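Local coordinates for protein DNA polymerase (Bacillus phage phi29, PDB 2PY5) that replicates the viral DNA from a protein primer by strand displacement, with high processivity and fidelity, and also carries a 3'-5' exonuclease activity, at residues I242-V247 with T463-P468; M246-N251 with D473-K478; E279-H284 with K352-T357; C290-K295 with E338-Y343. The protein carries 2 engineered substitutions. All blocks are in the same frame, centred on the assembly; numbering follows the deposited sequence. Where two conformers were deposited one is given.

Interaction 1 (I242-V247 with T463-P468); sequences IGEGMV and TGTEIP
Met246 carries the largest share of this contact, its SD and CE reaching the carbonyl oxygens of the loop opposite. CE stands 3.3 Å from Thr465 O and SD 3.4 Å from Glu466 O, so sulfur and methyl meet carbonyl oxygens, while CE also packs on Ile467 CG1 at 4.2 Å. Two torsions explain this reach: CG sits between the backbone N and the carbonyl carbon (chi1 66°), and a bend at chi3 (-42°) places CE. Beside it, Gly464 N donates to Glu244 O at 3.0 Å, from a position above the carbonyl plane. Gly245 and Thr463 form an antiparallel non-hydrogen-bonded pair, and Gly245 CA makes a CA-H...O contact of 3.2 Å with Gly464 O. Gly464 itself has positive phi, 80°, a backbone angle that glycine adopts readily. At the outer margin Thr465 CG2 touches Glu244 CB at 3.6 Å, and one water joins Glu244 OE1 to Thr465 OG1. The other carboxylate oxygen, OE2, is hydrogen-bonded to Tyr505 OH. In the next shell, Arg451 bonds Thr463 O through NE and Glu466 O through NH2, the latter being the carbonyl that SD approaches. Strand 241-250 thus pairs with the end of strand 459-463 in the polymerisation region. The chemistry is mixed: one direct backbone hydrogen bond marks where the pairing ends, and beyond it the departing loop is met by a thioether and a shared water.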
# COMPACT_ATOMS: atom_id res chain seq x y z
N ILE F 242 3.39 -16.94 -24.87
CA ILE F 242 2.11 -17.61 -24.59
C ILE F 242 1.11 -17.16 -25.67
O ILE F 242 1.14 -16.00 -26.11
CB ILE F 242 1.55 -17.28 -23.16
CG1 ILE F 242 2.56 -17.67 -22.08
CG2 ILE F 242 0.22 -17.99 -22.88
CD1 ILE F 242 1.99 -17.71 -20.68
N GLY F 243 0.25 -18.08 -26.11
CA GLY F 243 -0.89 -17.74 -26.93
C GLY F 243 -2.06 -17.28 -26.08
O GLY F 243 -1.88 -16.52 -25.12
N GLU F 244 -3.25 -17.73 -26.42
CA GLU F 244 -4.46 -17.23 -25.77
C GLU F 244 -4.58 -17.68 -24.33
O GLU F 244 -4.16 -18.78 -23.97
CB GLU F 244 -5.70 -17.69 -26.51
CG GLU F 244 -5.83 -17.14 -27.90
CD GLU F 244 -7.19 -17.45 -28.49
OE1 GLU F 244 -7.59 -18.64 -28.47
OE2 GLU F 244 -7.85 -16.51 -28.99
N GLY F 245 -5.18 -16.83 -23.51
CA GLY F 245 -5.38 -17.13 -22.10
C GLY F 245 -6.37 -16.19 -21.49
O GLY F 245 -6.95 -15.34 -22.17
N MET F 246 -6.58 -16.32 -20.19
CA MET F 246 -7.62 -15.55 -19.53
C MET F 246 -7.24 -15.28 -18.09
O MET F 246 -6.42 -16.00 -17.51
CB MET F 246 -8.98 -16.30 -19.63
CG MET F 246 -9.02 -17.61 -18.87
SD MET F 246 -10.40 -18.70 -19.32
CE MET F 246 -11.76 -17.54 -19.46
N VAL F 247 -7.86 -14.24 -17.53
CA VAL F 247 -7.58 -13.81 -16.16
C VAL F 247 -8.87 -13.78 -15.36
O VAL F 247 -9.86 -13.25 -15.82
CB VAL F 247 -6.97 -12.40 -16.17
CG1 VAL F 247 -6.73 -11.88 -14.76
CG2 VAL F 247 -5.66 -12.41 -16.98
N THR F 463 -3.92 -20.49 -19.25
CA THR F 463 -3.93 -20.70 -20.69
C THR F 463 -5.36 -21.04 -21.15
O THR F 463 -6.19 -21.49 -20.36
CB THR F 463 -2.99 -21.84 -21.11
OG1 THR F 463 -3.38 -23.05 -20.46
CG2 THR F 463 -1.53 -21.52 -20.75
N GLY F 464 -5.66 -20.80 -22.42
CA GLY F 464 -6.99 -21.07 -22.95
C GLY F 464 -8.03 -20.02 -22.63
O GLY F 464 -7.82 -19.15 -21.78
N THR F 465 -9.19 -20.10 -23.30
CA THR F 465 -10.19 -19.04 -23.19
C THR F 465 -11.56 -19.49 -22.65
O THR F 465 -12.46 -18.67 -22.53
CB THR F 465 -10.39 -18.36 -24.55
OG1 THR F 465 -10.97 -19.28 -25.46
CG2 THR F 465 -9.05 -17.86 -25.09
N GLU F 466 -11.72 -20.78 -22.32
CA GLU F 466 -12.97 -21.28 -21.74
C GLU F 466 -12.88 -21.37 -20.22
O GLU F 466 -11.86 -21.75 -19.67
CB GLU F 466 -13.32 -22.65 -22.31
CG GLU F 466 -13.47 -22.67 -23.83
CD GLU F 466 -14.66 -21.85 -24.35
OE1 GLU F 466 -14.75 -21.65 -25.58
OE2 GLU F 466 -15.52 -21.42 -23.55
N ILE F 467 -13.97 -21.00 -19.55
CA ILE F 467 -13.99 -21.08 -18.09
C ILE F 467 -13.83 -22.56 -17.68
O ILE F 467 -14.58 -23.42 -18.15
CB ILE F 467 -15.29 -20.50 -17.51
CG1 ILE F 467 -15.37 -19.00 -17.80
CG2 ILE F 467 -15.34 -20.73 -16.00
CD1 ILE F 467 -16.74 -18.39 -17.55
N PRO F 468 -12.83 -22.86 -16.81
CA PRO F 468 -12.71 -24.24 -16.34
C PRO F 468 -13.98 -24.72 -15.62
O PRO F 468 -14.54 -24.00 -14.80
CB PRO F 468 -11.53 -24.18 -15.37
CG PRO F 468 -10.78 -22.96 -15.72
CD PRO F 468 -11.77 -21.99 -16.28
O HOH W 1 -10.07 -19.33 -28.05

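Interaction 2 (M246-N251 with D473-K478); sequences MVFDVN and DIVDPK
Asn251 has the most surface covered here, and its carboxamide faces the backbone of residues 476-478. ND2 donates to Asp476 O at 2.9 Å with an N-H...O angle of 149°. The acceptor lies almost in the amide plane of Asn251, whereas the donor stands above the carbonyl plane of Asp476. The same nitrogen also bonds Lys479 O, just beyond the segment. On the other branch, Asn251 OD1 and Pro477 O are both acceptors, and a water bridges them, donating to OD1 at 2.8 Å and to Pro477 O at 2.8 Å. Direct and water-mediated bonds together fix the rotation of the amide. The second element is apolar: Phe248 CE2 meets Val475 CG2 at 4.0 Å, the two side chains crossing at about a right angle. Val475 CG2, the branch anti to its own carbonyl carbon, is the one that reaches CE2, obliquely to the ring. Phe248 is further packed by the ring of His485. The loop shapes itself as well, since Asp476 OD1 accepts from Lys478 N at 3.0 Å and from Lys479 N. Between Phe248 and Asn251 in the sequence lie Asp249 and Val250, which bind the catalytic magnesium. An Asx turn, formed by Asp476, therefore lies against the end of the metal-binding strand of the palm in this family B polymerase.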
# COMPACT_ATOMS: atom_id res chain seq x y z
N MET F 246 -6.58 -16.32 -20.19
CA MET F 246 -7.62 -15.55 -19.53
C MET F 246 -7.24 -15.28 -18.09
O MET F 246 -6.42 -16.00 -17.51
CB MET F 246 -8.98 -16.30 -19.63
CG MET F 246 -9.02 -17.61 -18.87
SD MET F 246 -10.40 -18.70 -19.32
CE MET F 246 -11.76 -17.54 -19.46
N VAL F 247 -7.86 -14.24 -17.53
CA VAL F 247 -7.58 -13.81 -16.16
C VAL F 247 -8.87 -13.78 -15.36
O VAL F 247 -9.86 -13.25 -15.82
CB VAL F 247 -6.97 -12.40 -16.17
CG1 VAL F 247 -6.73 -11.88 -14.76
CG2 VAL F 247 -5.66 -12.41 -16.98
N PHE F 248 -8.81 -14.34 -14.16
CA PHE F 248 -9.89 -14.26 -13.18
C PHE F 248 -9.39 -13.49 -11.98
O PHE F 248 -8.25 -13.68 -11.56
CB PHE F 248 -10.31 -15.65 -12.74
CG PHE F 248 -10.92 -16.48 -13.83
CD1 PHE F 248 -10.13 -17.30 -14.63
CD2 PHE F 248 -12.29 -16.45 -14.06
CE1 PHE F 248 -10.69 -18.08 -15.62
CE2 PHE F 248 -12.85 -17.23 -15.05
CZ PHE F 248 -12.03 -18.04 -15.84
N ASP F 249 -10.27 -12.65 -11.41
CA ASP F 249 -9.93 -11.82 -10.27
C ASP F 249 -11.06 -11.92 -9.24
O ASP F 249 -12.21 -11.72 -9.58
CB ASP F 249 -9.76 -10.38 -10.77
CG ASP F 249 -9.15 -9.46 -9.74
OD1 ASP F 249 -8.85 -9.90 -8.62
OD2 ASP F 249 -8.94 -8.28 -10.09
N VAL F 250 -10.71 -12.22 -7.99
CA VAL F 250 -11.74 -12.28 -6.94
C VAL F 250 -12.36 -10.89 -6.78
O VAL F 250 -11.66 -9.88 -6.79
CB VAL F 250 -11.16 -12.76 -5.61
CG1 VAL F 250 -12.27 -12.79 -4.53
CG2 VAL F 250 -10.50 -14.13 -5.76
N ASN F 251 -13.68 -10.85 -6.62
CA ASN F 251 -14.38 -9.61 -6.30
C ASN F 251 -14.15 -9.27 -4.83
O ASN F 251 -14.70 -9.94 -3.94
CB ASN F 251 -15.88 -9.76 -6.60
CG ASN F 251 -16.16 -10.02 -8.07
OD1 ASN F 251 -15.62 -9.33 -8.95
ND2 ASN F 251 -17.00 -11.01 -8.34
N ASP F 473 -18.88 -22.67 -10.88
CA ASP F 473 -19.86 -22.36 -9.84
C ASP F 473 -19.41 -21.26 -8.87
O ASP F 473 -20.23 -20.77 -8.08
CB ASP F 473 -20.24 -23.63 -9.06
CG ASP F 473 -19.07 -24.25 -8.31
OD1 ASP F 473 -17.95 -23.68 -8.34
OD2 ASP F 473 -19.28 -25.31 -7.69
N ILE F 474 -18.13 -20.90 -8.92
CA ILE F 474 -17.57 -19.79 -8.11
C ILE F 474 -17.13 -18.59 -8.96
O ILE F 474 -16.38 -17.72 -8.48
CB ILE F 474 -16.44 -20.28 -7.16
CG1 ILE F 474 -15.23 -20.83 -7.92
CG2 ILE F 474 -16.98 -21.35 -6.22
CD1 ILE F 474 -14.06 -21.17 -7.02
N VAL F 475 -17.61 -18.54 -10.21
CA VAL F 475 -17.40 -17.42 -11.11
C VAL F 475 -18.63 -16.52 -11.20
O VAL F 475 -19.74 -17.00 -11.45
CB VAL F 475 -17.01 -17.91 -12.52
CG1 VAL F 475 -17.06 -16.77 -13.51
CG2 VAL F 475 -15.63 -18.55 -12.47
N ASP F 476 -18.42 -15.22 -11.03
CA ASP F 476 -19.50 -14.23 -11.11
C ASP F 476 -18.88 -12.86 -11.31
O ASP F 476 -17.89 -12.55 -10.66
CB ASP F 476 -20.35 -14.25 -9.83
CG ASP F 476 -21.63 -13.44 -9.97
OD1 ASP F 476 -21.58 -12.20 -9.80
OD2 ASP F 476 -22.68 -14.04 -10.27
N PRO F 477 -19.44 -12.04 -12.21
CA PRO F 477 -18.84 -10.73 -12.48
C PRO F 477 -18.84 -9.72 -11.34
O PRO F 477 -18.05 -8.76 -11.39
CB PRO F 477 -19.66 -10.19 -13.65
CG PRO F 477 -20.78 -11.05 -13.81
CD PRO F 477 -20.63 -12.28 -13.04
N LYS F 478 -19.71 -9.91 -10.33
CA LYS F 478 -19.94 -8.90 -9.28
C LYS F 478 -19.95 -9.41 -7.83
O LYS F 478 -19.57 -8.68 -6.92
CB LYS F 478 -21.27 -8.17 -9.52
CG LYS F 478 -21.66 -7.98 -10.97
CD LYS F 478 -22.95 -7.17 -11.09
CE LYS F 478 -23.81 -7.63 -12.27
NZ LYS F 478 -23.05 -7.69 -13.57
O HOH W 2 -16.63 -6.91 -9.86

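Interaction 3 (E279-H284 with K352-T357); sequences EDYPLH and KFKATT
Tyr281 and Lys354 lie side by side and point the same way, with Lys354 CG over one face of the phenol ring. That methylene is 3.9 Å from the ring centroid and 20° off the normal, a CH-pi contact displaced toward the rim atom CE2. Lys354 CG is put over the ring by a chi1 of -55°, which sets it anti to its own carbonyl carbon. The backbone N of Phe353 lies in plane at the edge of the ring. Lys352 comes to the base of the tyrosine instead, its CD 3.6 Å from Tyr281 CB; its chain is extended, and NZ forms a salt bridge with Asp278. Leu283 and Phe353 turn to the face of the sheet opposite His284 and Lys352, with Pro264 against both. Ala355 CB meets Leu283 CD1 at 3.6 Å and Pro282 CG at 3.9 Å.

The backbone beneath is antiparallel. Phe353 N donates to Leu283 O at 2.8 Å and 158°, but the return bond, from Leu283 N to Phe353 O, is weak at 3.5 Å. Next along, His284 and Lys352 form a non-hydrogen-bonded pair. In the loop that leads into strand 283-294 a water takes over, donating to Asp280 O and accepting from Ala355 N. Strand 340-356 goes on to Thr356, a residue that binds single-stranded DNA. The chemistry implies that ladder bonding fades toward Pro282, which has no N-H to offer Phe353 O, and that side-chain packing and the bridging water carry the contact past that point.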
# COMPACT_ATOMS: atom_id res chain seq x y z
N GLU F 279 -12.93 -27.63 19.75
CA GLU F 279 -14.03 -26.95 19.05
C GLU F 279 -14.24 -25.50 19.53
O GLU F 279 -14.72 -24.68 18.78
CB GLU F 279 -15.36 -27.73 19.14
CG GLU F 279 -16.01 -27.69 20.47
CD GLU F 279 -17.47 -28.19 20.47
OE1 GLU F 279 -18.22 -28.01 19.47
OE2 GLU F 279 -17.86 -28.73 21.49
N ASP F 280 -13.90 -25.21 20.79
CA ASP F 280 -14.07 -23.87 21.35
C ASP F 280 -12.92 -22.92 21.00
O ASP F 280 -13.07 -21.70 21.11
CB ASP F 280 -14.22 -23.94 22.86
CG ASP F 280 -15.51 -24.61 23.28
OD1 ASP F 280 -16.45 -24.67 22.46
OD2 ASP F 280 -15.58 -25.06 24.42
N TYR F 281 -11.76 -23.49 20.66
CA TYR F 281 -10.59 -22.74 20.16
C TYR F 281 -10.14 -23.39 18.86
O TYR F 281 -9.09 -24.02 18.80
CB TYR F 281 -9.44 -22.75 21.18
CG TYR F 281 -9.70 -21.95 22.43
CD1 TYR F 281 -10.53 -22.43 23.41
CD2 TYR F 281 -9.09 -20.72 22.63
CE1 TYR F 281 -10.79 -21.70 24.55
CE2 TYR F 281 -9.33 -19.99 23.79
CZ TYR F 281 -10.19 -20.48 24.74
OH TYR F 281 -10.45 -19.78 25.92
N PRO F 282 -10.98 -23.27 17.80
CA PRO F 282 -10.84 -24.06 16.57
C PRO F 282 -9.79 -23.57 15.55
O PRO F 282 -9.54 -24.28 14.53
CB PRO F 282 -12.24 -23.99 15.98
CG PRO F 282 -12.70 -22.63 16.35
CD PRO F 282 -12.18 -22.43 17.75
N LEU F 283 -9.21 -22.40 15.79
CA LEU F 283 -8.13 -21.85 14.96
C LEU F 283 -6.84 -21.88 15.75
O LEU F 283 -6.83 -21.74 16.97
CB LEU F 283 -8.41 -20.41 14.53
CG LEU F 283 -9.64 -20.16 13.66
CD1 LEU F 283 -9.75 -18.69 13.31
CD2 LEU F 283 -9.66 -21.04 12.39
N HIS F 284 -5.71 -22.02 15.06
CA HIS F 284 -4.45 -22.01 15.77
C HIS F 284 -3.30 -21.56 14.89
O HIS F 284 -3.42 -21.55 13.67
CB HIS F 284 -4.13 -23.36 16.43
CG HIS F 284 -3.69 -24.46 15.49
ND1 HIS F 284 -4.57 -25.21 14.75
CD2 HIS F 284 -2.46 -24.97 15.24
CE1 HIS F 284 -3.90 -26.11 14.04
NE2 HIS F 284 -2.61 -25.98 14.32
N LYS F 352 -3.74 -21.14 20.35
CA LYS F 352 -5.08 -21.42 19.81
C LYS F 352 -6.06 -20.31 20.16
O LYS F 352 -5.88 -19.60 21.18
CB LYS F 352 -5.60 -22.79 20.23
CG LYS F 352 -5.77 -22.98 21.71
CD LYS F 352 -6.30 -24.35 22.06
CE LYS F 352 -6.57 -24.46 23.54
NZ LYS F 352 -7.08 -25.85 23.92
N PHE F 353 -7.04 -20.14 19.30
CA PHE F 353 -7.96 -19.00 19.38
C PHE F 353 -9.42 -19.42 19.27
O PHE F 353 -9.77 -20.23 18.43
CB PHE F 353 -7.70 -18.00 18.23
CG PHE F 353 -6.28 -17.52 18.16
CD1 PHE F 353 -5.34 -18.24 17.47
CD2 PHE F 353 -5.90 -16.35 18.79
CE1 PHE F 353 -4.02 -17.82 17.40
CE2 PHE F 353 -4.56 -15.94 18.72
CZ PHE F 353 -3.65 -16.70 18.02
N LYS F 354 -10.25 -18.76 20.05
CA LYS F 354 -11.68 -18.72 19.76
C LYS F 354 -11.90 -18.12 18.39
O LYS F 354 -11.04 -17.38 17.87
CB LYS F 354 -12.43 -17.93 20.82
CG LYS F 354 -12.20 -18.40 22.22
CD LYS F 354 -13.07 -17.68 23.25
CE LYS F 354 -12.44 -16.41 23.72
NZ LYS F 354 -13.02 -16.02 25.05
N ALA F 355 -13.05 -18.40 17.80
CA ALA F 355 -13.31 -17.92 16.46
C ALA F 355 -14.78 -17.81 16.14
O ALA F 355 -15.62 -18.52 16.72
CB ALA F 355 -12.61 -18.82 15.45
N THR F 356 -15.08 -16.93 15.20
CA THR F 356 -16.45 -16.69 14.78
C THR F 356 -16.45 -16.08 13.39
O THR F 356 -15.43 -15.51 12.94
CB THR F 356 -17.17 -15.77 15.77
OG1 THR F 356 -18.58 -15.78 15.48
CG2 THR F 356 -16.63 -14.35 15.70
N THR F 357 -17.58 -16.20 12.71
CA THR F 357 -17.84 -15.47 11.49
C THR F 357 -18.63 -14.24 11.87
O THR F 357 -19.18 -14.16 12.97
CB THR F 357 -18.62 -16.31 10.47
OG1 THR F 357 -19.93 -16.63 10.99
CG2 THR F 357 -17.85 -17.58 10.15
O HOH W 3 -14.77 -20.31 19.33

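Interaction 4 (C290-K295 with E338-Y343); sequences CEFELK and EHYDLY. With EDO (1,2-ethanediol), chain J; EDO (1,2-ethanediol), chain X.
Glu338 O is gripped by Lys295 NZ at 3.1 Å and by a water that donates to it and accepts from the same ammonium, closing a small polar ring. NZ approaches from above the carbonyl plane. The lysine chain is extended beyond CG and passes Asp341 at about a right angle; NZ and Asp341 OD1 are 4.5 Å apart, beyond a salt bridge. Lys295 N donates to His339 O at 2.9 Å, so backbone and side chain of one residue take up two consecutive carbonyls at the end of helix 330-339. From Tyr340 onward the chain is strand and runs antiparallel to 290-294, the axes at 157°. Glu293 with Asp341 and Glu291 with Tyr343 are the hydrogen-bonded pairs; Asp341 N to Glu293 O measures 2.8 Å.

The Phe292 and Tyr340 rings lie side by side, pointing the same way. They meet obliquely, planes at 76°, with Phe292 CD1 to Tyr340 CE2 at 3.5 Å. Leu294 CD1, carried there by chi2 (66°), sits over one face of the Tyr340 ring, 4.0 Å from its centroid. Tyr340 OH is hydrogen-bonded to Leu316 O, Thr301 N and Ile302 N. Tyr343 OH touches Glu293 CB at 3.6 Å. Chemically, regular ladder bonds secure the strand pair, while an amide and an ammonium of Lys295 satisfy helix-end carbonyls and could favourably meet the helix dipole.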
# COMPACT_ATOMS: atom_id res chain seq x y z
N CYS F 290 10.73 -28.29 10.15
CA CYS F 290 10.67 -29.43 9.24
C CYS F 290 11.55 -29.22 8.03
O CYS F 290 12.10 -28.14 7.82
CB CYS F 290 9.23 -29.69 8.78
SG CYS F 290 8.56 -28.39 7.74
N GLU F 291 11.72 -30.29 7.27
CA GLU F 291 12.21 -30.23 5.92
C GLU F 291 11.05 -30.62 5.02
O GLU F 291 10.05 -31.20 5.47
CB GLU F 291 13.42 -31.15 5.75
CG GLU F 291 14.62 -30.65 6.53
CD GLU F 291 15.78 -31.62 6.49
OE1 GLU F 291 16.01 -32.33 7.50
OE2 GLU F 291 16.46 -31.67 5.46
N PHE F 292 11.12 -30.20 3.77
CA PHE F 292 10.00 -30.41 2.87
C PHE F 292 10.41 -30.60 1.42
O PHE F 292 11.49 -30.17 1.01
CB PHE F 292 8.98 -29.27 2.99
CG PHE F 292 9.53 -27.91 2.68
CD1 PHE F 292 9.68 -27.48 1.36
CD2 PHE F 292 9.89 -27.05 3.72
CE1 PHE F 292 10.17 -26.21 1.08
CE2 PHE F 292 10.40 -25.77 3.43
CZ PHE F 292 10.53 -25.36 2.12
N GLU F 293 9.55 -31.28 0.68
CA GLU F 293 9.73 -31.44 -0.76
C GLU F 293 8.36 -31.36 -1.43
O GLU F 293 7.44 -32.07 -1.04
CB GLU F 293 10.41 -32.78 -1.10
CG GLU F 293 11.45 -32.67 -2.21
CD GLU F 293 12.82 -32.20 -1.72
OE1 GLU F 293 13.17 -32.38 -0.53
OE2 GLU F 293 13.57 -31.66 -2.55
N LEU F 294 8.23 -30.47 -2.41
CA LEU F 294 6.95 -30.26 -3.09
C LEU F 294 6.49 -31.54 -3.77
O LEU F 294 7.29 -32.22 -4.41
CB LEU F 294 7.11 -29.17 -4.13
CG LEU F 294 5.88 -28.74 -4.92
CD1 LEU F 294 4.87 -28.08 -3.98
CD2 LEU F 294 6.30 -27.81 -6.04
N LYS F 295 5.21 -31.87 -3.62
CA LYS F 295 4.62 -33.03 -4.31
C LYS F 295 4.46 -32.74 -5.80
O LYS F 295 4.14 -31.62 -6.19
CB LYS F 295 3.27 -33.38 -3.70
CG LYS F 295 3.35 -33.96 -2.33
CD LYS F 295 1.98 -34.22 -1.79
CE LYS F 295 2.04 -34.62 -0.35
NZ LYS F 295 0.69 -34.74 0.28
N GLU F 338 -0.78 -30.60 2.50
CA GLU F 338 -1.32 -31.15 1.26
C GLU F 338 -0.35 -31.03 0.07
O GLU F 338 -0.24 -31.94 -0.73
CB GLU F 338 -2.64 -30.51 0.87
CG GLU F 338 -3.19 -31.09 -0.43
CD GLU F 338 -4.55 -30.62 -0.84
OE1 GLU F 338 -5.20 -29.88 -0.07
OE2 GLU F 338 -4.98 -31.00 -1.96
N HIS F 339 0.33 -29.90 -0.02
CA HIS F 339 1.15 -29.63 -1.19
C HIS F 339 2.55 -30.21 -1.12
O HIS F 339 3.21 -30.33 -2.15
CB HIS F 339 1.23 -28.11 -1.43
CG HIS F 339 -0.02 -27.52 -2.00
ND1 HIS F 339 -0.04 -26.77 -3.15
CD2 HIS F 339 -1.31 -27.60 -1.57
CE1 HIS F 339 -1.29 -26.42 -3.42
NE2 HIS F 339 -2.07 -26.88 -2.46
N TYR F 340 3.00 -30.58 0.08
CA TYR F 340 4.40 -31.03 0.29
C TYR F 340 4.47 -32.34 1.03
O TYR F 340 3.62 -32.64 1.87
CB TYR F 340 5.16 -30.02 1.15
CG TYR F 340 5.45 -28.70 0.50
CD1 TYR F 340 4.51 -27.66 0.56
CD2 TYR F 340 6.64 -28.46 -0.12
CE1 TYR F 340 4.78 -26.42 -0.03
CE2 TYR F 340 6.91 -27.23 -0.72
CZ TYR F 340 5.99 -26.22 -0.64
OH TYR F 340 6.25 -25.01 -1.23
N ASP F 341 5.53 -33.09 0.75
CA ASP F 341 5.99 -34.13 1.66
C ASP F 341 6.85 -33.46 2.73
O ASP F 341 7.76 -32.70 2.42
CB ASP F 341 6.81 -35.17 0.92
CG ASP F 341 6.00 -35.95 -0.10
OD1 ASP F 341 4.86 -36.37 0.23
OD2 ASP F 341 6.50 -36.15 -1.22
N LEU F 342 6.54 -33.74 3.99
CA LEU F 342 7.30 -33.18 5.10
C LEU F 342 8.18 -34.25 5.76
O LEU F 342 7.76 -35.41 5.89
CB LEU F 342 6.34 -32.57 6.10
CG LEU F 342 5.36 -31.50 5.61
CD1 LEU F 342 4.56 -30.95 6.79
CD2 LEU F 342 6.07 -30.38 4.89
N TYR F 343 9.40 -33.86 6.14
CA TYR F 343 10.38 -34.75 6.76
C TYR F 343 10.84 -34.15 8.07
O TYR F 343 10.88 -32.93 8.21
CB TYR F 343 11.63 -34.93 5.89
CG TYR F 343 11.37 -35.21 4.45
CD1 TYR F 343 10.75 -36.39 4.06
CD2 TYR F 343 11.77 -34.32 3.47
CE1 TYR F 343 10.50 -36.67 2.73
CE2 TYR F 343 11.54 -34.59 2.13
CZ TYR F 343 10.90 -35.76 1.77
OH TYR F 343 10.67 -36.03 0.44
C1 EDO J . 6.18 -29.48 -9.20
O1 EDO J . 4.85 -29.85 -8.81
C2 EDO J . 7.15 -30.64 -8.98
O2 EDO J . 7.57 -30.73 -7.61
C1 EDO X . -6.77 -28.19 -3.59
O1 EDO X . -6.37 -29.55 -3.82
C2 EDO X . -8.18 -27.95 -4.11
O2 EDO X . -8.22 -26.99 -5.18
O HOH W 4 8.10 -34.86 -3.16
O HOH W 5 -1.76 -34.19 -0.93

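How the interactions relate
All four contacts belong to the polymerisation region, and they fall into two groups. Interactions 1 and 2 share strand 241-250 and touch each other: Ile467 CG1 and Pro468 CD each lie 4.0 Å from Phe248 CZ, so the loop after strand 459-463 packs along the strand that carries Asp249 and Val250 of the magnesium site. Interactions 3 and 4 pair strands 283-294 and 340-356 at two places whose centres are 26 Å apart. The two groups do not touch; their nearest approach is about 14 Å between atoms of interactions 2 and 4. Each contact stays about 15 to 17 Å, nearest atoms, from the bound DNA.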